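PDB 3AII: glutamyl-tRNA synthetase from Methanothermobacter thermautotrophicus, which probably activates glutamate with ATP and transfers it to tRNA(Glu) and, as a non-discriminating enzyme, to tRNA(Gln) as well. Local coordinates for residues Y390-R394 and Y549-K553; D348-L352 and I505-A509; E156-V160 and I363-R369; S489-W493 and L531-G535; Y404-P410 and V512-E517. All coordinates share one frame; numbering follows the deposited sequence. Where two conformers were deposited one is given.

Contact 1: residues Y390-R394 and Y549-K553; sequences YGLNR and YYAHK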
# COMPACT_ATOMS: atom_id res chain seq x y z
N TYR A 390 -12.12 -0.42 5.68
CA TYR A 390 -12.41 -0.77 7.07
C TYR A 390 -13.65 -1.65 7.15
O TYR A 390 -13.71 -2.58 7.96
CB TYR A 390 -12.62 0.49 7.92
CG TYR A 390 -11.41 1.40 8.02
CD1 TYR A 390 -10.13 0.91 7.81
CD2 TYR A 390 -11.56 2.74 8.36
CE1 TYR A 390 -9.03 1.73 7.90
CE2 TYR A 390 -10.45 3.57 8.46
CZ TYR A 390 -9.19 3.06 8.23
OH TYR A 390 -8.09 3.87 8.34
N GLY A 391 -14.64 -1.36 6.31
CA GLY A 391 -15.85 -2.15 6.26
C GLY A 391 -15.59 -3.61 5.94
O GLY A 391 -16.16 -4.51 6.56
N LEU A 392 -14.71 -3.85 4.97
CA LEU A 392 -14.36 -5.21 4.59
C LEU A 392 -13.56 -5.88 5.68
O LEU A 392 -13.75 -7.06 5.98
CB LEU A 392 -13.56 -5.20 3.28
CG LEU A 392 -14.36 -4.86 2.03
CD1 LEU A 392 -13.41 -4.66 0.86
CD2 LEU A 392 -15.37 -5.96 1.73
N ASN A 393 -12.64 -5.12 6.27
CA ASN A 393 -11.82 -5.66 7.34
C ASN A 393 -12.65 -5.99 8.58
O ASN A 393 -12.44 -7.02 9.23
CB ASN A 393 -10.71 -4.67 7.72
CG ASN A 393 -9.54 -5.36 8.36
OD1 ASN A 393 -8.96 -6.28 7.76
ND2 ASN A 393 -9.18 -4.96 9.58
N ARG A 394 -13.58 -5.10 8.89
CA ARG A 394 -14.46 -5.30 10.04
C ARG A 394 -15.26 -6.60 9.90
O ARG A 394 -15.40 -7.36 10.86
CB ARG A 394 -15.39 -4.09 10.19
CG ARG A 394 -16.35 -4.18 11.38
CD ARG A 394 -17.21 -2.91 11.48
NE ARG A 394 -16.37 -1.71 11.58
CZ ARG A 394 -16.24 -0.79 10.63
NH1 ARG A 394 -15.44 0.26 10.83
NH2 ARG A 394 -16.92 -0.89 9.49
N TYR A 549 -1.80 -1.01 18.00
CA TYR A 549 -2.02 -0.10 16.88
C TYR A 549 -3.47 -0.19 16.40
O TYR A 549 -3.96 -1.27 16.07
CB TYR A 549 -1.02 -0.38 15.74
CG TYR A 549 0.28 0.36 15.94
CD1 TYR A 549 0.70 1.34 15.04
CD2 TYR A 549 1.07 0.11 17.05
CE1 TYR A 549 1.88 2.04 15.24
CE2 TYR A 549 2.25 0.80 17.26
CZ TYR A 549 2.64 1.77 16.35
OH TYR A 549 3.82 2.47 16.57
N TYR A 550 -4.15 0.96 16.36
CA TYR A 550 -5.57 1.04 16.02
C TYR A 550 -5.86 0.76 14.55
O TYR A 550 -5.22 1.34 13.66
CB TYR A 550 -6.09 2.42 16.38
CG TYR A 550 -7.59 2.58 16.43
CD1 TYR A 550 -8.30 2.25 17.59
CD2 TYR A 550 -8.31 3.10 15.35
CE1 TYR A 550 -9.67 2.41 17.66
CE2 TYR A 550 -9.69 3.28 15.42
CZ TYR A 550 -10.36 2.93 16.58
OH TYR A 550 -11.73 3.09 16.68
N ALA A 551 -6.82 -0.11 14.29
CA ALA A 551 -7.27 -0.34 12.93
C ALA A 551 -8.44 0.57 12.60
O ALA A 551 -8.30 1.51 11.81
CB ALA A 551 -7.66 -1.81 12.72
N HIS A 552 -9.58 0.32 13.22
CA HIS A 552 -10.81 1.05 12.92
C HIS A 552 -11.90 0.72 13.94
O HIS A 552 -11.76 -0.21 14.73
CB HIS A 552 -11.31 0.68 11.51
CG HIS A 552 -11.36 -0.80 11.27
ND1 HIS A 552 -12.31 -1.61 11.85
CD2 HIS A 552 -10.56 -1.61 10.54
CE1 HIS A 552 -12.10 -2.86 11.49
NE2 HIS A 552 -11.04 -2.89 10.70
N LYS A 553 -12.98 1.49 13.91
CA LYS A 553 -14.12 1.24 14.79
C LYS A 553 -14.71 -0.14 14.54
O LYS A 553 -14.49 -0.76 13.50
CB LYS A 553 -15.19 2.31 14.58
CG LYS A 553 -14.68 3.74 14.70
CD LYS A 553 -15.77 4.77 14.45
CE LYS A 553 -16.85 4.70 15.52
NZ LYS A 553 -17.92 5.72 15.30
OXT LYS A 553 -15.42 -0.69 15.39
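His552 lies across the helical residues Tyr390, Asn393 and Arg394, and following it outward from CB accounts for most of the contact. Helix 390-394 and strand 549-552 run nearly perpendicular, at 101°. The CB of His552 sits over one face of the Tyr390 ring, 3.9 Å from its centroid, a CH-pi contact. Next, CG rests against CB and CG of Tyr390, and CD2 passes Tyr390 CD1 at 3.7 Å; the two ring planes are oblique to each other. A chi1 of 49° places CG between backbone N and carbonyl carbon, which carries the imidazole over the helix. There CE1 touches Arg394 CA at 3.7 Å. At the tip, NE2 accepts a nearly straight bond (167°) from Asn393 ND2 at 3.0 Å, lying in the planes of both ring and amide although these planes are almost perpendicular. On the other side of the ring, ND1 donates to the C-terminal carboxylate oxygen Lys553 O at 2.9 Å. Both ring nitrogens are thus used, which fixes the rotation of the imidazole. Arg394 grips the same oxygen side-on, with NE 2.9 Å and NH1 3.0 Å from Lys553 O, so three N-H groups converge on one atom and probably stabilise its charge. Asn393 is held in turn by the Arg364 and Gly362 backbones, and Tyr390 OH bonds to Arg361. The arrangement is a domain junction: the chain's last strand, part of a sheet of the anticodon-binding region, docks on helix 386-397 through His552 and, just beyond the strand, the terminal carboxylate of Lys553.

Contact 2: residues D348-L352 and I505-A509; sequences DDPRL and IMPDA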
# COMPACT_ATOMS: atom_id res chain seq x y z
N ASP A 348 6.43 1.74 8.41
CA ASP A 348 5.20 1.26 9.06
C ASP A 348 4.59 2.28 10.03
O ASP A 348 3.83 1.92 10.94
CB ASP A 348 5.44 -0.10 9.73
CG ASP A 348 6.51 -0.04 10.79
OD1 ASP A 348 7.14 1.02 10.95
OD2 ASP A 348 6.73 -1.07 11.47
N ASP A 349 4.90 3.55 9.83
CA ASP A 349 4.27 4.62 10.60
C ASP A 349 2.80 4.69 10.19
O ASP A 349 2.51 4.66 9.00
CB ASP A 349 4.98 5.95 10.31
CG ASP A 349 4.47 7.11 11.18
OD1 ASP A 349 3.28 7.48 11.07
OD2 ASP A 349 5.27 7.65 11.97
N PRO A 350 1.87 4.75 11.16
CA PRO A 350 0.44 4.61 10.83
C PRO A 350 -0.10 5.74 9.97
O PRO A 350 -1.15 5.61 9.36
CB PRO A 350 -0.24 4.58 12.21
CG PRO A 350 0.73 5.23 13.12
CD PRO A 350 2.09 4.87 12.61
N ARG A 351 0.64 6.85 9.90
CA ARG A 351 0.25 7.95 9.03
C ARG A 351 0.47 7.64 7.55
O ARG A 351 0.04 8.41 6.69
CB ARG A 351 1.02 9.22 9.41
CG ARG A 351 0.51 9.83 10.71
CD ARG A 351 1.45 10.87 11.25
NE ARG A 351 2.70 10.29 11.74
CZ ARG A 351 3.64 10.98 12.36
NH1 ARG A 351 3.48 12.28 12.56
NH2 ARG A 351 4.74 10.38 12.78
N LEU A 352 1.11 6.52 7.25
CA LEU A 352 1.43 6.18 5.87
C LEU A 352 0.45 5.18 5.27
O LEU A 352 -0.14 4.37 5.99
CB LEU A 352 2.85 5.65 5.77
CG LEU A 352 3.93 6.62 6.26
CD1 LEU A 352 5.32 6.01 6.12
CD2 LEU A 352 3.82 7.94 5.50
N ILE A 505 -1.82 3.31 19.66
CA ILE A 505 -1.36 4.31 18.70
C ILE A 505 -2.41 4.47 17.63
O ILE A 505 -2.77 3.49 16.97
CB ILE A 505 -0.02 3.94 18.07
CG1 ILE A 505 0.99 3.62 19.17
CG2 ILE A 505 0.45 5.06 17.15
CD1 ILE A 505 1.16 4.73 20.19
N MET A 506 -2.91 5.69 17.46
CA MET A 506 -4.02 5.94 16.55
C MET A 506 -3.50 6.22 15.14
O MET A 506 -2.29 6.37 14.94
CB MET A 506 -4.90 7.10 17.06
CG MET A 506 -5.39 6.95 18.50
SD MET A 506 -6.38 5.45 18.76
CE MET A 506 -7.87 5.84 17.88
N PRO A 507 -4.40 6.25 14.15
CA PRO A 507 -3.91 6.34 12.78
C PRO A 507 -3.19 7.66 12.46
O PRO A 507 -2.51 7.72 11.45
CB PRO A 507 -5.19 6.18 11.94
CG PRO A 507 -6.10 5.37 12.83
CD PRO A 507 -5.84 5.94 14.20
N ASP A 508 -3.32 8.67 13.32
CA ASP A 508 -2.54 9.90 13.17
C ASP A 508 -1.27 9.87 14.02
O ASP A 508 -0.60 10.90 14.21
CB ASP A 508 -3.38 11.14 13.51
CG ASP A 508 -3.79 11.18 14.96
OD1 ASP A 508 -3.47 10.24 15.71
OD2 ASP A 508 -4.45 12.17 15.35
N ALA A 509 -0.94 8.69 14.52
CA ALA A 509 0.26 8.45 15.32
C ALA A 509 0.17 9.00 16.74
O ALA A 509 1.13 8.90 17.50
CB ALA A 509 1.49 9.00 14.61
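Pro350 and Arg351, on a type I beta turn from Asp349 to Leu352, pack against a second type I turn, Met506 to Ala509, where the catalytic region meets the anticodon-binding region. The first turn is also an Asx turn, since Asp349 OD1 accepts from Arg351 N at 3.0 Å through its anti lone pair. Pro350 points CG at the two ends of the other turn. That atom lies 3.7 Å from Met506 O and 3.9 Å from Ala509 CA, with Ile505 CG2 a little farther off at 4.0 Å. Arg351 approaches from another direction: its chain bends at chi3 (-69°), laying the guanidinium so that Ala509 CB comes over one face, 3.4 Å from Arg351 NE. The same guanidinium faces Asp349 side-on, NE to OD1 and NH2 to OD2; the NH2 to OD2 salt bridge measures 2.9 Å. Arg351 NH1 has a further partner in Glu343, and Asp349 OD2 also accepts from Ser345 N. Carbonyl oxygens Pro350 O and Pro507 O come within 3.3 Å of each other without a bond, both being acceptors. The polar bonds of Asp349 and Arg351 thus stay on the catalytic side, while the two turns meet by van der Waals contact. The two-point salt bridge probably limits movement of the guanidinium, holding it in this orientation with one face against the Ala509 methyl.

Contact 3: residues E156-V160 and I363-R369; sequences EWLGV and IRPEAIR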
# COMPACT_ATOMS: atom_id res chain seq x y z
N GLU A 156 4.25 -11.18 -1.04
CA GLU A 156 3.96 -12.41 -0.31
C GLU A 156 2.85 -12.14 0.70
O GLU A 156 1.92 -12.93 0.84
CB GLU A 156 5.23 -12.94 0.40
CG GLU A 156 6.30 -13.51 -0.55
CD GLU A 156 7.63 -13.76 0.15
OE1 GLU A 156 7.79 -13.28 1.29
OE2 GLU A 156 8.51 -14.42 -0.43
N TRP A 157 2.94 -11.02 1.40
CA TRP A 157 1.91 -10.66 2.36
C TRP A 157 0.53 -10.60 1.71
O TRP A 157 -0.46 -11.07 2.28
CB TRP A 157 2.25 -9.33 3.03
CG TRP A 157 1.21 -8.86 4.00
CD1 TRP A 157 1.03 -9.31 5.29
CD2 TRP A 157 0.20 -7.86 3.79
NE1 TRP A 157 -0.02 -8.65 5.87
CE2 TRP A 157 -0.55 -7.76 4.98
CE3 TRP A 157 -0.15 -7.05 2.70
CZ2 TRP A 157 -1.62 -6.87 5.12
CZ3 TRP A 157 -1.21 -6.17 2.84
CH2 TRP A 157 -1.94 -6.09 4.05
N LEU A 158 0.47 -10.03 0.50
CA LEU A 158 -0.78 -9.93 -0.24
C LEU A 158 -1.31 -11.27 -0.70
O LEU A 158 -2.46 -11.37 -1.10
CB LEU A 158 -0.64 -9.03 -1.46
CG LEU A 158 -0.57 -7.54 -1.21
CD1 LEU A 158 -0.23 -6.82 -2.50
CD2 LEU A 158 -1.92 -7.06 -0.64
N GLY A 159 -0.46 -12.30 -0.67
CA GLY A 159 -0.84 -13.60 -1.20
C GLY A 159 -0.61 -13.76 -2.69
O GLY A 159 -1.14 -14.68 -3.32
N VAL A 160 0.19 -12.87 -3.27
CA VAL A 160 0.48 -12.93 -4.69
C VAL A 160 1.60 -13.93 -4.93
O VAL A 160 2.61 -13.91 -4.24
CB VAL A 160 0.87 -11.52 -5.21
CG1 VAL A 160 1.50 -11.60 -6.61
CG2 VAL A 160 -0.35 -10.60 -5.22
N ILE A 363 -5.05 -4.47 9.57
CA ILE A 363 -5.79 -4.62 8.33
C ILE A 363 -5.34 -5.91 7.62
O ILE A 363 -4.15 -6.12 7.39
CB ILE A 363 -5.57 -3.43 7.38
CG1 ILE A 363 -5.91 -2.11 8.08
CG2 ILE A 363 -6.37 -3.63 6.10
CD1 ILE A 363 -7.33 -2.01 8.57
N ARG A 364 -6.30 -6.76 7.26
CA ARG A 364 -6.01 -8.06 6.63
C ARG A 364 -5.76 -7.96 5.13
O ARG A 364 -6.44 -7.20 4.43
CB ARG A 364 -7.20 -9.01 6.85
CG ARG A 364 -7.48 -9.39 8.29
CD ARG A 364 -6.68 -10.62 8.70
NE ARG A 364 -7.21 -11.21 9.93
CZ ARG A 364 -7.84 -12.38 9.98
NH1 ARG A 364 -8.29 -12.83 11.14
NH2 ARG A 364 -7.99 -13.11 8.89
N PRO A 365 -4.81 -8.75 4.61
CA PRO A 365 -4.57 -8.65 3.17
C PRO A 365 -5.78 -9.12 2.37
O PRO A 365 -5.99 -8.64 1.25
CB PRO A 365 -3.36 -9.57 2.95
CG PRO A 365 -3.31 -10.47 4.15
CD PRO A 365 -3.88 -9.66 5.29
N GLU A 366 -6.57 -10.03 2.94
CA GLU A 366 -7.79 -10.53 2.31
C GLU A 366 -8.79 -9.41 2.05
O GLU A 366 -9.55 -9.44 1.08
CB GLU A 366 -8.44 -11.60 3.21
CG GLU A 366 -7.68 -12.93 3.29
CD GLU A 366 -6.41 -12.87 4.14
OE1 GLU A 366 -6.31 -12.04 5.07
OE2 GLU A 366 -5.50 -13.70 3.88
N ALA A 367 -8.81 -8.43 2.96
CA ALA A 367 -9.70 -7.27 2.82
C ALA A 367 -9.28 -6.45 1.60
O ALA A 367 -10.12 -5.99 0.83
CB ALA A 367 -9.67 -6.40 4.08
N ILE A 368 -7.97 -6.28 1.44
CA ILE A 368 -7.43 -5.56 0.30
C ILE A 368 -7.73 -6.29 -1.00
O ILE A 368 -8.16 -5.69 -1.99
CB ILE A 368 -5.91 -5.36 0.44
CG1 ILE A 368 -5.60 -4.56 1.70
CG2 ILE A 368 -5.35 -4.66 -0.79
CD1 ILE A 368 -6.35 -3.26 1.79
N ARG A 369 -7.51 -7.60 -0.99
CA ARG A 369 -7.77 -8.40 -2.18
C ARG A 369 -9.23 -8.31 -2.57
O ARG A 369 -9.56 -8.11 -3.74
CB ARG A 369 -7.35 -9.86 -1.99
CG ARG A 369 -7.57 -10.71 -3.24
CD ARG A 369 -7.04 -12.13 -3.08
NE ARG A 369 -5.59 -12.18 -2.92
CZ ARG A 369 -4.72 -12.27 -3.93
NH1 ARG A 369 -3.43 -12.31 -3.67
NH2 ARG A 369 -5.14 -12.30 -5.19
O HOH W 1 -5.04 -12.21 0.11
O HOH W 2 -3.20 -13.52 1.54
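Trp157 and Pro365 form the centre of this contact, with the proline ring lying over one face of the indole. A chi1 of 178° sets Trp157 CG opposite the backbone N and swings the indole along the start of helix 365-375. Pro365 CB then stands 3.7 Å from the centroid of the six-membered ring, only 5° off its normal, a CH-pi contact. In the indole plane, the edge atom Trp157 CZ2 meets Ile363 O at 3.5 Å. Leu158 CD2 adds a looser apolar touch to Ile368 CG2, 4.2 Å away. Arg369 is extended through chi1 and chi2, then turns at chi3 (-65°) so that NH1 reaches Leu158 O at 2.9 Å, from above the carbonyl plane. Water 1 links that oxygen to Arg369 NE. The arginine was deposited in two conformers and these bonds describe one of them, so the grip may be intermittent; in it NH2 pairs with Glu122 of helix 111-126. Leu158 O lies where helix 147-158 ends in a Schellman motif at Gly159. The chemistry implies that a positive side chain serves the carbonyl end of one helix, probably easing its partial negative charge, while proline and indole supply the apolar part of the contact.

Contact 4: residues S489-W493 and L531-G535; sequences SMIHW and LERFG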
# COMPACT_ATOMS: atom_id res chain seq x y z
N SER A 489 -27.00 4.43 30.34
CA SER A 489 -26.15 4.24 29.17
C SER A 489 -25.10 3.16 29.45
O SER A 489 -24.52 3.15 30.53
CB SER A 489 -25.46 5.55 28.79
OG SER A 489 -26.38 6.47 28.25
N MET A 490 -24.86 2.27 28.49
CA MET A 490 -23.86 1.22 28.69
C MET A 490 -22.47 1.83 28.68
O MET A 490 -22.19 2.75 27.90
CB MET A 490 -23.94 0.15 27.60
CG MET A 490 -25.26 -0.58 27.51
SD MET A 490 -25.58 -1.66 28.93
CE MET A 490 -24.32 -2.91 28.74
N ILE A 491 -21.58 1.31 29.51
CA ILE A 491 -20.20 1.78 29.53
C ILE A 491 -19.27 0.61 29.84
O ILE A 491 -19.58 -0.24 30.69
CB ILE A 491 -19.99 2.97 30.52
CG1 ILE A 491 -18.65 3.66 30.24
CG2 ILE A 491 -20.07 2.51 31.96
CD1 ILE A 491 -18.49 5.01 30.95
N HIS A 492 -18.14 0.56 29.15
CA HIS A 492 -17.14 -0.45 29.49
C HIS A 492 -16.35 0.03 30.69
O HIS A 492 -16.44 1.21 31.07
CB HIS A 492 -16.25 -0.83 28.29
CG HIS A 492 -15.52 0.32 27.67
ND1 HIS A 492 -16.16 1.32 26.97
CD2 HIS A 492 -14.19 0.60 27.60
CE1 HIS A 492 -15.26 2.18 26.52
NE2 HIS A 492 -14.06 1.77 26.88
N TRP A 493 -15.61 -0.88 31.31
CA TRP A 493 -15.03 -0.62 32.63
C TRP A 493 -13.96 -1.66 32.94
O TRP A 493 -13.94 -2.75 32.36
CB TRP A 493 -16.14 -0.63 33.70
CG TRP A 493 -16.82 -1.97 33.79
CD1 TRP A 493 -17.77 -2.47 32.94
CD2 TRP A 493 -16.56 -2.99 34.75
NE1 TRP A 493 -18.14 -3.74 33.34
CE2 TRP A 493 -17.40 -4.08 34.44
CE3 TRP A 493 -15.70 -3.09 35.85
CZ2 TRP A 493 -17.39 -5.27 35.20
CZ3 TRP A 493 -15.71 -4.26 36.60
CH2 TRP A 493 -16.55 -5.33 36.27
N LEU A 531 -11.24 -3.96 21.10
CA LEU A 531 -11.34 -3.19 22.32
C LEU A 531 -12.76 -2.65 22.33
O LEU A 531 -13.10 -1.74 21.57
CB LEU A 531 -10.30 -2.07 22.29
CG LEU A 531 -8.87 -2.58 22.15
CD1 LEU A 531 -7.87 -1.43 22.15
CD2 LEU A 531 -8.52 -3.60 23.26
N GLU A 532 -13.61 -3.24 23.17
CA GLU A 532 -15.04 -3.03 23.03
C GLU A 532 -15.41 -1.56 23.22
O GLU A 532 -14.88 -0.90 24.11
CB GLU A 532 -15.81 -3.88 24.03
CG GLU A 532 -15.57 -5.38 23.82
CD GLU A 532 -16.64 -6.21 24.45
OE1 GLU A 532 -17.80 -6.14 23.98
OE2 GLU A 532 -16.34 -6.94 25.42
N ARG A 533 -16.30 -1.09 22.35
CA ARG A 533 -16.76 0.31 22.38
C ARG A 533 -15.63 1.29 22.09
O ARG A 533 -15.76 2.50 22.35
CB ARG A 533 -17.43 0.64 23.73
CG ARG A 533 -18.61 -0.26 24.09
CD ARG A 533 -19.40 0.24 25.32
NE ARG A 533 -20.08 1.52 25.07
CZ ARG A 533 -19.67 2.69 25.54
NH1 ARG A 533 -20.34 3.80 25.25
NH2 ARG A 533 -18.59 2.76 26.31
N PHE A 534 -14.51 0.79 21.57
CA PHE A 534 -13.39 1.66 21.23
C PHE A 534 -12.92 1.40 19.79
O PHE A 534 -13.00 2.28 18.94
CB PHE A 534 -12.26 1.49 22.26
CG PHE A 534 -11.10 2.44 22.05
CD1 PHE A 534 -11.19 3.76 22.46
CD2 PHE A 534 -9.93 1.99 21.45
CE1 PHE A 534 -10.12 4.63 22.26
CE2 PHE A 534 -8.85 2.86 21.25
CZ PHE A 534 -8.95 4.18 21.66
N GLY A 535 -12.47 0.18 19.51
CA GLY A 535 -12.12 -0.19 18.14
C GLY A 535 -11.33 -1.48 18.06
O GLY A 535 -10.94 -2.04 19.08
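His492 receives Arg533 at its ring edge and Glu532 at its ring face, and these two neighbours of the second segment make most of the contact. That segment begins at Leu531, whose O accepts from both Phe534 N and Gly535 N; these two residues both face Leu531, a classic beta bulge. Glu532 comes next: its carbonyl O lies 3.7 Å above the plane of the imidazole, over the ring centre, while its carboxylate leads elsewhere, to salt bridges with Arg426 and Arg438. Arg533 follows with positive phi (64°) and directs its side chain at the other segment. Its CB is 3.5 Å from His492 ND1, and the chain then bends at chi3 (66°), folding the guanidinium back toward the same nitrogen. Arg533 NH2 donates to His492 ND1 at 2.9 Å, close to the ring plane though bent at 140°. One guanidinium face covers Met490 O, and NH2 also touches Ile491 CA at 3.7 Å. As Arg533 has two deposited conformers, these details belong to one of them. A leucine in place of His492 would probably leave the guanidinium without its ring acceptor, free to swing away, and Glu532 O without the flat surface beneath it. The end of Phe534 leads away from 489-493 and meets Phe406 edge-to-face. The contact joins the bulged hairpin of strands 528-531 and 535-541 to strand 489-495, which belongs to a different sheet, an arrangement consistent with the paired beta-barrels of the anticodon-binding region in GlnRS-like enzymes.

Contact 5: residues Y404-P410 and V512-E517; sequences YFFAADP and VRGVIE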
# COMPACT_ATOMS: atom_id res chain seq x y z
N TYR A 404 -11.91 -7.35 24.62
CA TYR A 404 -11.45 -6.87 25.93
C TYR A 404 -11.96 -5.46 26.19
O TYR A 404 -12.25 -4.71 25.25
CB TYR A 404 -9.91 -6.87 25.97
CG TYR A 404 -9.30 -8.23 25.72
CD1 TYR A 404 -9.11 -9.12 26.77
CD2 TYR A 404 -8.99 -8.64 24.43
CE1 TYR A 404 -8.57 -10.38 26.54
CE2 TYR A 404 -8.46 -9.90 24.20
CZ TYR A 404 -8.24 -10.76 25.25
OH TYR A 404 -7.72 -12.01 25.00
N PHE A 405 -12.02 -5.08 27.47
CA PHE A 405 -12.34 -3.70 27.87
C PHE A 405 -11.04 -2.90 28.06
O PHE A 405 -10.25 -3.22 28.95
CB PHE A 405 -13.11 -3.67 29.19
CG PHE A 405 -14.54 -4.15 29.09
CD1 PHE A 405 -15.24 -4.09 27.89
CD2 PHE A 405 -15.20 -4.63 30.22
CE1 PHE A 405 -16.57 -4.53 27.81
CE2 PHE A 405 -16.52 -5.07 30.15
CZ PHE A 405 -17.20 -5.00 28.95
N PHE A 406 -10.85 -1.88 27.22
CA PHE A 406 -9.77 -0.91 27.37
C PHE A 406 -10.42 0.43 27.65
O PHE A 406 -11.20 0.91 26.84
CB PHE A 406 -8.93 -0.85 26.09
CG PHE A 406 -8.00 0.36 26.00
CD1 PHE A 406 -6.87 0.43 26.79
CD2 PHE A 406 -8.27 1.39 25.10
CE1 PHE A 406 -6.01 1.53 26.71
CE2 PHE A 406 -7.42 2.49 25.00
CZ PHE A 406 -6.29 2.57 25.80
N ALA A 407 -10.10 1.01 28.80
CA ALA A 407 -10.64 2.32 29.17
C ALA A 407 -9.59 3.39 28.88
O ALA A 407 -8.61 3.52 29.62
CB ALA A 407 -11.02 2.33 30.64
N ALA A 408 -9.79 4.13 27.79
CA ALA A 408 -8.93 5.25 27.41
C ALA A 408 -9.10 6.40 28.40
O ALA A 408 -10.21 6.66 28.85
CB ALA A 408 -9.28 5.72 26.03
N ASP A 409 -8.01 7.10 28.71
CA ASP A 409 -8.04 8.26 29.62
C ASP A 409 -8.93 7.97 30.83
O ASP A 409 -9.90 8.68 31.10
CB ASP A 409 -8.52 9.51 28.88
CG ASP A 409 -7.52 9.98 27.83
OD1 ASP A 409 -6.30 9.74 28.00
OD2 ASP A 409 -7.96 10.58 26.83
N PRO A 410 -8.58 6.92 31.57
CA PRO A 410 -9.50 6.40 32.58
C PRO A 410 -9.61 7.30 33.80
O PRO A 410 -8.67 8.02 34.15
CB PRO A 410 -8.85 5.06 32.96
CG PRO A 410 -7.39 5.28 32.70
CD PRO A 410 -7.34 6.13 31.47
N VAL A 512 -2.91 7.10 22.69
CA VAL A 512 -4.02 7.10 23.64
C VAL A 512 -3.70 6.15 24.79
O VAL A 512 -3.55 4.95 24.59
CB VAL A 512 -5.35 6.67 22.96
CG1 VAL A 512 -6.46 6.48 24.00
CG2 VAL A 512 -5.75 7.68 21.90
N ARG A 513 -3.58 6.70 26.00
CA ARG A 513 -3.19 5.89 27.17
C ARG A 513 -4.40 5.48 27.98
O ARG A 513 -5.38 6.22 28.04
CB ARG A 513 -2.24 6.68 28.07
CG ARG A 513 -0.99 7.19 27.38
CD ARG A 513 0.13 7.40 28.38
NE ARG A 513 1.37 7.77 27.72
CZ ARG A 513 2.57 7.72 28.31
NH1 ARG A 513 2.68 7.30 29.56
NH2 ARG A 513 3.65 8.08 27.63
N GLY A 514 -4.32 4.32 28.62
CA GLY A 514 -5.42 3.87 29.46
C GLY A 514 -5.08 2.60 30.20
O GLY A 514 -3.91 2.29 30.41
N VAL A 515 -6.12 1.88 30.62
CA VAL A 515 -5.95 0.60 31.28
C VAL A 515 -6.81 -0.44 30.58
O VAL A 515 -7.83 -0.13 29.97
CB VAL A 515 -6.28 0.65 32.78
CG1 VAL A 515 -5.25 1.52 33.52
CG2 VAL A 515 -7.70 1.18 33.01
N ILE A 516 -6.38 -1.69 30.68
CA ILE A 516 -7.08 -2.79 30.03
C ILE A 516 -7.28 -3.91 31.06
O ILE A 516 -6.54 -4.02 32.03
CB ILE A 516 -6.30 -3.27 28.77
CG1 ILE A 516 -7.14 -4.22 27.90
CG2 ILE A 516 -4.93 -3.88 29.15
CD1 ILE A 516 -6.58 -4.44 26.48
N GLU A 517 -8.31 -4.72 30.86
CA GLU A 517 -8.59 -5.79 31.81
C GLU A 517 -7.48 -6.86 31.85
O GLU A 517 -6.74 -7.04 30.88
CB GLU A 517 -9.95 -6.41 31.52
CG GLU A 517 -9.97 -7.28 30.28
CD GLU A 517 -11.37 -7.79 30.01
OE1 GLU A 517 -11.69 -8.92 30.44
OE2 GLU A 517 -12.14 -7.05 29.37
O HOH W 3 -4.11 9.44 26.42
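Strands 406-408 and 512-516 run antiparallel with axes 4.6 Å apart, Ala407 and Val515 forming the hydrogen-bonded pair between the non-hydrogen-bonded pairs Phe406-Ile516 and Ala408-Gly514. Ala407 N reaches Val515 O at 2.8 Å and the return bond, Val515 N to Ala407 O, is 3.1 Å. Phe406, with CG anti to its backbone N (165°), lays its ring along the partner strand, CE1 3.7 Å from Gly514 CA, where a CB would clash. Ala408 CB meets Val512 CG1 at 3.6 Å. Ala407 and Val515 share the face away from Phe406 and Ile516, and Pro410 CB also packs on Val515 CG2. Glu517 meets Phe405 twice: its N donates to Phe405 O, and chi1 of 73° turns CG toward the other strand, the extended chain beyond bringing OE2 to Phe405 N at 2.7 Å. The same oxygen has a salt bridge to Arg438. Replacing this glutamate by an alanine would probably leave Phe405 N short of its acceptor and Arg438 with one carboxylate fewer. At the other end water 3 joins Asp409 OD1 to Arg513 N. The pairing is part of a sheet whose end strands, 402-408 and 528-531, also meet, consistent with the anticodon-binding beta-barrel of this family.

From the N terminus, 156-160 opens contact 3, which closes at 363-369 within the catalytic region. Before it closes, 348-352 opens contact 2, so the two loops cross. Contact 1 opens next at 390-394 and closes only at the C terminus, 549-553. Inside its span contact 5 (404-410 to 512-517) and contact 4 (489-493 to 531-535) are both nested, yet they cross each other. Contact 2 closes at 505-509 and thereby crosses contacts 1, 4 and 5. Contacts 1 and 2 thus tie the catalytic side to the strands of the anticodon-binding side, contact 5 pairs strands within one sheet, and contact 4 joins that sheet to the second.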